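Local structure of putative hydrolase (Burkholderia cenocepacia, 4X00) at residues 46-51 with 190-195; 70-75 with 198-203. The protein is a putative alpha/beta-hydrolase-fold enzyme, thought to be an aryl esterase, that probably hydrolyses ester bonds. One frame throughout, in Å; residues are numbered along the deposited sequence.

Interaction 1 (46-51 with 190-195). With EDO (1,2-ethanediol), chain F.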
ATOM      1  N   SER A  46      -5.214   0.335   7.121  1.00  7.58           N
ATOM      2  CA  SER A  46      -5.058  -0.992   7.711  1.00  7.76           C
ATOM      3  C   SER A  46      -5.663  -1.978   6.713  1.00  7.02           C
ATOM      4  O   SER A  46      -6.066  -1.578   5.615  1.00  7.09           O
ATOM      5  CB  SER A  46      -5.768  -1.134   9.053  1.00  8.64           C
ATOM      6  OG  SER A  46      -7.187  -1.235   8.834  1.00  7.95           O
ATOM      7  N   ARG A  47      -5.771  -3.249   7.089  1.00  7.47           N
ATOM      8  CA  ARG A  47      -6.426  -4.215   6.217  1.00  7.42           C
ATOM      9  C   ARG A  47      -7.834  -3.771   5.826  1.00  8.02           C
ATOM     10  O   ARG A  47      -8.314  -4.201   4.775  1.00  9.40           O
ATOM     11  CB  ARG A  47      -6.493  -5.595   6.893  1.00  8.29           C
ATOM     12  CG  ARG A  47      -7.683  -5.861   7.780  1.00  8.45           C
ATOM     13  CD  ARG A  47      -7.719  -5.020   9.060  1.00  8.23           C
ATOM     14  NE  ARG A  47      -6.733  -5.366  10.088  1.00  8.60           N
ATOM     15  CZ  ARG A  47      -6.945  -6.216  11.088  1.00  8.82           C
ATOM     16  NH1 ARG A  47      -8.068  -6.927  11.170  1.00 10.38           N
ATOM     17  NH2 ARG A  47      -5.999  -6.350  12.014  1.00  9.00           N
ATOM     18  N   LEU A  48      -8.487  -2.924   6.632  1.00  7.74           N
ATOM     19  CA  LEU A  48      -9.855  -2.488   6.317  1.00  8.30           C
ATOM     20  C   LEU A  48      -9.960  -1.748   5.007  1.00  8.05           C
ATOM     21  O   LEU A  48     -11.053  -1.716   4.418  1.00  9.31           O
ATOM     22  CB  LEU A  48     -10.415  -1.577   7.433  1.00  9.08           C
ATOM     23  CG  LEU A  48     -10.538  -2.290   8.780  1.00 10.24           C
ATOM     24  CD1 LEU A  48     -11.132  -1.326   9.814  1.00 10.26           C
ATOM     25  CD2 LEU A  48     -11.322  -3.615   8.736  1.00 11.49           C
ATOM     26  N   ASN A  49      -8.861  -1.164   4.527  1.00  8.15           N
ATOM     27  CA  ASN A  49      -8.924  -0.477   3.235  1.00  8.48           C
ATOM     28  C   ASN A  49      -9.347  -1.365   2.083  1.00  8.55           C
ATOM     29  O   ASN A  49      -9.852  -0.856   1.101  1.00  9.04           O
ATOM     30  CB  ASN A  49      -7.576   0.134   2.891  1.00 10.79           C
ATOM     31  CG  ASN A  49      -7.241   1.299   3.753  1.00 13.81           C
ATOM     32  OD1 ASN A  49      -6.225   1.276   4.447  1.00 17.08           O
ATOM     33  ND2 ASN A  49      -8.043   2.339   3.698  1.00 12.43           N
ATOM     34  N   TRP A  50      -9.121  -2.677   2.214  1.00  7.92           N
ATOM     35  CA  TRP A  50      -9.283  -3.598   1.087  1.00  8.25           C
ATOM     36  C   TRP A  50     -10.619  -4.324   1.076  1.00  9.06           C
ATOM     37  O   TRP A  50     -10.802  -5.269   0.319  1.00  9.19           O
ATOM     38  CB  TRP A  50      -8.140  -4.609   1.092  1.00  9.21           C
ATOM     39  CG  TRP A  50      -6.790  -3.992   0.968  1.00  8.47           C
ATOM     40  CD1 TRP A  50      -5.796  -3.967   1.926  1.00  8.32           C
ATOM     41  CD2 TRP A  50      -6.278  -3.278  -0.161  1.00  7.85           C
ATOM     42  NE1 TRP A  50      -4.702  -3.297   1.444  1.00  8.19           N
ATOM     43  CE2 TRP A  50      -4.954  -2.891   0.152  1.00  8.09           C
ATOM     44  CE3 TRP A  50      -6.787  -2.990  -1.444  1.00  8.64           C
ATOM     45  CZ2 TRP A  50      -4.130  -2.211  -0.768  1.00  8.44           C
ATOM     46  CZ3 TRP A  50      -5.972  -2.309  -2.347  1.00  8.96           C
ATOM     47  CH2 TRP A  50      -4.669  -1.922  -2.006  1.00  8.93           C
ATOM     48  N   SER A  51     -11.587  -3.854   1.850  1.00  9.65           N
ATOM     49  CA  SER A  51     -12.862  -4.557   1.993  0.76 11.08           C
ATOM     50  C   SER A  51     -13.599  -4.803   0.667  1.00 10.97           C
ATOM     51  O   SER A  51     -14.224  -5.849   0.480  1.00 11.68           O
ATOM     52  CB  SER A  51     -13.792  -3.803   2.936  0.76 12.88           C
ATOM     53  OG  SER A  51     -14.209  -2.597   2.347  0.76 14.81           O
ATOM     54  N   LEU A 190     -11.622   6.706   9.673  1.00  7.32           N
ATOM     55  CA  LEU A 190     -11.099   7.769  10.542  1.00  7.59           C
ATOM     56  C   LEU A 190     -10.616   7.185  11.886  1.00  7.16           C
ATOM     57  O   LEU A 190      -9.499   7.453  12.341  1.00  7.75           O
ATOM     58  CB  LEU A 190     -12.169   8.828  10.767  1.00  7.87           C
ATOM     59  CG  LEU A 190     -11.673  10.062  11.519  1.00  8.89           C
ATOM     60  CD1 LEU A 190     -10.633  10.808  10.689  1.00  9.98           C
ATOM     61  CD2 LEU A 190     -12.905  10.922  11.793  1.00 11.36           C
ATOM     62  N   ALA A 191     -11.451   6.352  12.501  1.00  6.76           N
ATOM     63  CA  ALA A 191     -11.067   5.675  13.755  1.00  7.64           C
ATOM     64  C   ALA A 191      -9.871   4.742  13.507  1.00  7.16           C
ATOM     65  O   ALA A 191      -8.911   4.666  14.293  1.00  7.89           O
ATOM     66  CB  ALA A 191     -12.251   4.916  14.303  1.00  7.49           C
ATOM     67  N   ASN A 192      -9.910   4.046  12.370  1.00  7.49           N
ATOM     68  CA  ASN A 192      -8.830   3.184  11.940  1.00  7.74           C
ATOM     69  C   ASN A 192      -7.499   3.937  11.836  1.00  7.55           C
ATOM     70  O   ASN A 192      -6.440   3.448  12.297  1.00  8.38           O
ATOM     71  CB  ASN A 192      -9.258   2.582  10.592  1.00  8.20           C
ATOM     72  CG  ASN A 192      -8.323   1.509  10.062  1.00  8.53           C
ATOM     73  OD1 ASN A 192      -8.154   0.452  10.671  1.00  9.55           O
ATOM     74  ND2 ASN A 192      -7.781   1.735   8.856  1.00  9.05           N
ATOM     75  N   ALA A 193      -7.543   5.145  11.269  1.00  7.28           N
ATOM     76  CA  ALA A 193      -6.347   5.968  11.127  1.00  7.74           C
ATOM     77  C   ALA A 193      -5.822   6.382  12.496  1.00  7.17           C
ATOM     78  O   ALA A 193      -4.615   6.500  12.668  1.00  7.90           O
ATOM     79  CB  ALA A 193      -6.648   7.206  10.314  1.00  9.08           C
ATOM     80  N   ALA A 194      -6.720   6.624  13.466  1.00  6.69           N
ATOM     81  CA  ALA A 194      -6.286   7.052  14.801  1.00  6.93           C
ATOM     82  C   ALA A 194      -5.518   5.969  15.547  1.00  7.74           C
ATOM     83  O   ALA A 194      -4.838   6.280  16.531  1.00  9.36           O
ATOM     84  CB  ALA A 194      -7.480   7.496  15.613  1.00  7.97           C
ATOM     85  N   LEU A 195      -5.578   4.732  15.074  1.00  8.25           N
ATOM     86  CA  LEU A 195      -4.779   3.665  15.665  1.00  8.58           C
ATOM     87  C   LEU A 195      -3.315   3.765  15.297  1.00  9.56           C
ATOM     88  O   LEU A 195      -2.469   3.145  15.948  1.00 10.92           O
ATOM     89  CB  LEU A 195      -5.284   2.297  15.199  1.00  8.55           C
ATOM     90  CG  LEU A 195      -6.753   2.013  15.484  1.00 10.86           C
ATOM     91  CD1 LEU A 195      -7.139   0.657  14.864  1.00 11.74           C
ATOM     92  CD2 LEU A 195      -7.020   1.978  16.963  1.00 13.04           C
TER
HETATM   93  C1  EDO F 302     -13.493   0.422   3.603  1.00 24.14           C
HETATM   94  O1  EDO F 302     -14.678   0.026   2.901  1.00 28.92           O
HETATM   95  C2  EDO F 302     -13.712   0.201   5.095  1.00 25.82           C
HETATM   96  O2  EDO F 302     -13.666  -1.204   5.390  1.00 25.59           O
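The flat carboxamide of Asn192 meets Ser46 and Leu48 from two directions. Ser46 OG comes in close to the amide plane, tilted 19° from it, whereas Leu48 CD1 stands well off that plane, over one face, 3.6 Å from Asn192 OD1. This is where a core loop of the alpha/beta-hydrolase fold, just after strand 36-40, touches helix 183-194, part of the helical cap inserted between strands 132-136 and 222-227.

The bond across the contact is short: Ser46 OG donates to Asn192 OD1 at 2.7 Å. It is strongly bent at the acceptor, with a C=O...donor angle of 105°, so the hydroxyl sits beside the carbonyl oxygen rather than beyond it, on the ND2 side. Asn192 reaches across because its CG is anti to the backbone N (chi1 -173°), which points the amide away from the helix backbone toward the loop.

On the loop side the hydroxyl is gripped a second time. Leu48 N donates to Ser46 OG at 3.1 Å, closing an ST turn, so this buried oxygen donates to the cap and accepts from its own loop. Asn49 ties down the serine backbone: its OD1 accepts a hydrogen bond from Ser46 N at 3.0 Å, from above the carbonyl plane, while Asn49 N bonds to Ser46 O. Arg47 lies against strands 23-30 and 63-67 and forms a salt bridge with Asp68. A 1,2-ethanediol, probably from the crystallisation liquor, sits beside the short 3-10 turn, and its O2 donates to Leu48 O at 2.8 Å.

Interaction 2 (70-75 with 198-203)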
ATOM      1  N   ARG A  70       3.560  -2.351   9.960  1.00  8.38           N
ATOM      2  CA  ARG A  70       4.095  -1.928  11.248  1.00  8.31           C
ATOM      3  C   ARG A  70       3.620  -0.505  11.545  1.00  8.83           C
ATOM      4  O   ARG A  70       3.504   0.357  10.657  1.00  8.56           O
ATOM      5  CB  ARG A  70       5.631  -2.005  11.277  1.00  9.74           C
ATOM      6  CG  ARG A  70       6.371  -1.079  10.306  1.00  9.44           C
ATOM      7  CD  ARG A  70       7.915  -1.140  10.548  1.00 10.89           C
ATOM      8  NE  ARG A  70       8.323  -2.547  10.578  1.00 10.83           N
ATOM      9  CZ  ARG A  70       9.157  -3.073  11.465  1.00 10.75           C
ATOM     10  NH1 ARG A  70       9.347  -4.372  11.473  1.00 11.83           N
ATOM     11  NH2 ARG A  70       9.814  -2.291  12.338  1.00 11.61           N
ATOM     12  N   GLY A  71       3.324  -0.255  12.820  1.00  8.71           N
ATOM     13  CA  GLY A  71       2.837   1.063  13.217  1.00  9.37           C
ATOM     14  C   GLY A  71       1.372   1.330  12.961  1.00  9.16           C
ATOM     15  O   GLY A  71       0.906   2.418  13.295  1.00  9.79           O
ATOM     16  N   HIS A  72       0.665   0.372  12.364  1.00  8.16           N
ATOM     17  CA  HIS A  72      -0.722   0.532  11.939  1.00  7.74           C
ATOM     18  C   HIS A  72      -1.636  -0.552  12.476  1.00  7.62           C
ATOM     19  O   HIS A  72      -1.183  -1.652  12.814  1.00  7.54           O
ATOM     20  CB  HIS A  72      -0.791   0.492  10.401  1.00  7.41           C
ATOM     21  CG  HIS A  72      -0.176   1.681   9.709  1.00  7.57           C
ATOM     22  ND1 HIS A  72       1.184   1.827   9.509  1.00  8.13           N
ATOM     23  CD2 HIS A  72      -0.768   2.742   9.101  1.00  7.43           C
ATOM     24  CE1 HIS A  72       1.399   2.944   8.824  1.00  8.25           C
ATOM     25  NE2 HIS A  72       0.229   3.521   8.569  1.00  7.99           N
ATOM     26  N   GLY A  73      -2.935  -0.244  12.537  1.00  7.85           N
ATOM     27  CA  GLY A  73      -3.942  -1.257  12.813  1.00  8.86           C
ATOM     28  C   GLY A  73      -3.676  -2.007  14.104  1.00  8.35           C
ATOM     29  O   GLY A  73      -3.477  -1.381  15.167  1.00  9.13           O
ATOM     30  N   LEU A  74      -3.600  -3.340  14.017  1.00  8.63           N
ATOM     31  CA  LEU A  74      -3.308  -4.191  15.179  1.00  8.80           C
ATOM     32  C   LEU A  74      -1.933  -4.834  15.084  1.00  8.27           C
ATOM     33  O   LEU A  74      -1.623  -5.752  15.866  1.00 10.11           O
ATOM     34  CB  LEU A  74      -4.412  -5.246  15.363  1.00 10.54           C
ATOM     35  CG  LEU A  74      -5.818  -4.653  15.575  1.00 11.92           C
ATOM     36  CD1 LEU A  74      -6.844  -5.793  15.825  1.00 13.35           C
ATOM     37  CD2 LEU A  74      -5.850  -3.583  16.672  1.00 12.38           C
ATOM     38  N   SER A  75      -1.083  -4.330  14.195  1.00  8.64           N
ATOM     39  CA  SER A  75       0.299  -4.778  14.168  1.00  8.94           C
ATOM     40  C   SER A  75       1.125  -4.098  15.262  1.00  9.34           C
ATOM     41  O   SER A  75       0.700  -3.102  15.876  1.00 10.13           O
ATOM     42  CB  SER A  75       0.927  -4.545  12.806  1.00  9.09           C
ATOM     43  OG  SER A  75       0.434  -5.521  11.895  1.00  8.49           O
ATOM     44  N   TRP A 198       2.093   7.383  16.546  1.00  8.13           N
ATOM     45  CA  TRP A 198       2.632   8.719  16.334  1.00  8.65           C
ATOM     46  C   TRP A 198       4.149   8.659  16.103  1.00  9.33           C
ATOM     47  O   TRP A 198       4.723   9.528  15.431  1.00 10.65           O
ATOM     48  CB  TRP A 198       2.319   9.616  17.531  1.00  8.66           C
ATOM     49  CG  TRP A 198       0.880   9.980  17.655  1.00  8.87           C
ATOM     50  CD1 TRP A 198      -0.212   9.289  17.177  1.00  9.18           C
ATOM     51  CD2 TRP A 198       0.368  11.135  18.314  1.00  8.60           C
ATOM     52  NE1 TRP A 198      -1.364   9.965  17.491  1.00  9.24           N
ATOM     53  CE2 TRP A 198      -1.038  11.089  18.220  1.00  8.95           C
ATOM     54  CE3 TRP A 198       0.969  12.187  19.009  1.00  8.78           C
ATOM     55  CZ2 TRP A 198      -1.846  12.107  18.730  1.00  9.26           C
ATOM     56  CZ3 TRP A 198       0.170  13.192  19.511  1.00  9.67           C
ATOM     57  CH2 TRP A 198      -1.218  13.147  19.376  1.00  9.45           C
ATOM     58  N   ASP A 199       4.807   7.625  16.640  1.00  9.61           N
ATOM     59  CA  ASP A 199       6.248   7.460  16.389  1.00 10.80           C
ATOM     60  C   ASP A 199       6.468   7.115  14.925  1.00 10.02           C
ATOM     61  O   ASP A 199       7.355   7.645  14.273  1.00 11.25           O
ATOM     62  CB  ASP A 199       6.827   6.358  17.283  1.00 12.60           C
ATOM     63  CG  ASP A 199       6.635   6.649  18.764  1.00 15.25           C
ATOM     64  OD1 ASP A 199       7.064   7.739  19.174  1.00 17.29           O
ATOM     65  OD2 ASP A 199       6.037   5.817  19.494  1.00 15.86           O
ATOM     66  N   MET A 200       5.644   6.206  14.417  1.00  9.26           N
ATOM     67  CA  MET A 200       5.682   5.831  13.016  1.00  9.04           C
ATOM     68  C   MET A 200       5.425   7.065  12.154  1.00  9.65           C
ATOM     69  O   MET A 200       6.177   7.327  11.201  1.00 10.03           O
ATOM     70  CB  MET A 200       4.652   4.740  12.746  1.00  8.62           C
ATOM     71  CG  MET A 200       4.604   4.327  11.281  1.00  8.79           C
ATOM     72  SD  MET A 200       3.566   5.395  10.233  1.00  9.45           S
ATOM     73  CE  MET A 200       1.964   5.202  11.067  1.00 10.05           C
ATOM     74  N   GLN A 201       4.396   7.855  12.503  1.00  9.07           N
ATOM     75  CA  GLN A 201       4.037   8.969  11.629  1.00 10.23           C
ATOM     76  C   GLN A 201       5.157   9.995  11.470  1.00 10.94           C
ATOM     77  O   GLN A 201       5.383  10.534  10.387  1.00 13.15           O
ATOM     78  CB  GLN A 201       2.805   9.704  12.146  1.00 10.47           C
ATOM     79  CG  GLN A 201       1.511   8.939  12.050  1.00 10.26           C
ATOM     80  CD  GLN A 201       0.415   9.794  12.623  1.00 10.18           C
ATOM     81  OE1 GLN A 201       0.105   9.706  13.796  1.00 10.95           O
ATOM     82  NE2 GLN A 201      -0.105  10.721  11.814  1.00 11.67           N
ATOM     83  N   ARG A 202       5.844  10.305  12.567  1.00 11.33           N
ATOM     84  CA  ARG A 202       6.959  11.262  12.501  1.00 14.29           C
ATOM     85  C   ARG A 202       8.141  10.702  11.715  1.00 14.39           C
ATOM     86  O   ARG A 202       8.839  11.437  11.002  1.00 17.44           O
ATOM     87  CB  ARG A 202       7.419  11.658  13.909  1.00 17.23           C
ATOM     88  CG  ARG A 202       6.427  12.549  14.646  1.00 21.50           C
ATOM     89  CD  ARG A 202       6.935  13.007  16.024  1.00 25.43           C
ATOM     90  NE  ARG A 202       7.324  11.880  16.874  1.00 29.04           N
ATOM     91  CZ  ARG A 202       6.585  11.349  17.850  1.00 30.68           C
ATOM     92  NH1 ARG A 202       5.394  11.842  18.170  1.00 31.22           N
ATOM     93  NH2 ARG A 202       7.065  10.322  18.535  1.00 31.15           N
ATOM     94  N   ALA A 203       8.361   9.400  11.837  1.00 12.13           N
ATOM     95  CA  ALA A 203       9.507   8.758  11.212  1.00 13.08           C
ATOM     96  C   ALA A 203       9.332   8.463   9.715  1.00 14.29           C
ATOM     97  O   ALA A 203      10.305   8.514   8.933  1.00 14.79           O
ATOM     98  CB  ALA A 203       9.827   7.469  11.984  1.00 13.77           C
TER
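Met200 lays its methyl group over one face of the His72 imidazole, and this is the tight part of the contact. Met200 CE sits 3.2 Å from His72 CE1, a very close approach, and 3.5 Å from His72 NE2, so the methyl lies nearer the outer end of the ring than its root. The sulfur lies off to the side: Met200 SD is 4.4 Å from the His72 ring centroid and 54° off the normal, an oblique Met-aromatic contact. The methionine leaves the helix with CG anti to the backbone N (chi1 178°), then bends at both following torsions, which curls CE back onto the ring. The same methyl touches the backbone, with Met200 CE 3.7 Å from Gly71 O. Gly71 lets the loop come close, its CA 5.6 Å from Met200 CA, and its backbone also bonds to Ser197. Leu43, Tyr84 and Trp90 pack round Met200. Arg70 is buried and forms salt bridges with Asp93 and Asp20.

The outer side is looser. Beyond His72 the loop makes a type II' turn to Ser75 that carries Leu74 into the open, well clear of the helix. On helix 198-204, Asp199 and Arg202 pair with each other, Arg202 NH2 lying 2.7 Å from Asp199 OD1.

No hydrogen bond crosses between the two segments; the chemistry lies in how the ring is held. His72 ND1 donates to Arg70 O at 3.0 Å and a nearly straight 165°, and His72 NE2 bonds to the backbone N of Leu44. Donating at one nitrogen and accepting at the other is consistent with a neutral, ND1-protonated imidazole, held so that the pi face of the ring meets the methyl.

Interactions 1 and 2 lie side by side, their centres about 12 Å apart, in one alpha/beta-hydrolase fold. Along the chain their segments alternate: 46-51, 70-75, 190-195, then 198-203. The first two are loops following strands 36-40 and 63-67, neighbours in the central sheet; the last two lie on the consecutive helices 183-194 and 198-204. The loops themselves meet, with Ser46 CB 4.2 Å from Gly73 CA, and share Asp68, which takes Arg47 and the backbone N of Leu74. Leu44 also joins the two sites, touching Ala193 and bonding to His72. Two successive cap helices are thus seated on adjoining loops of the core, so cap and core are joined at neighbouring points.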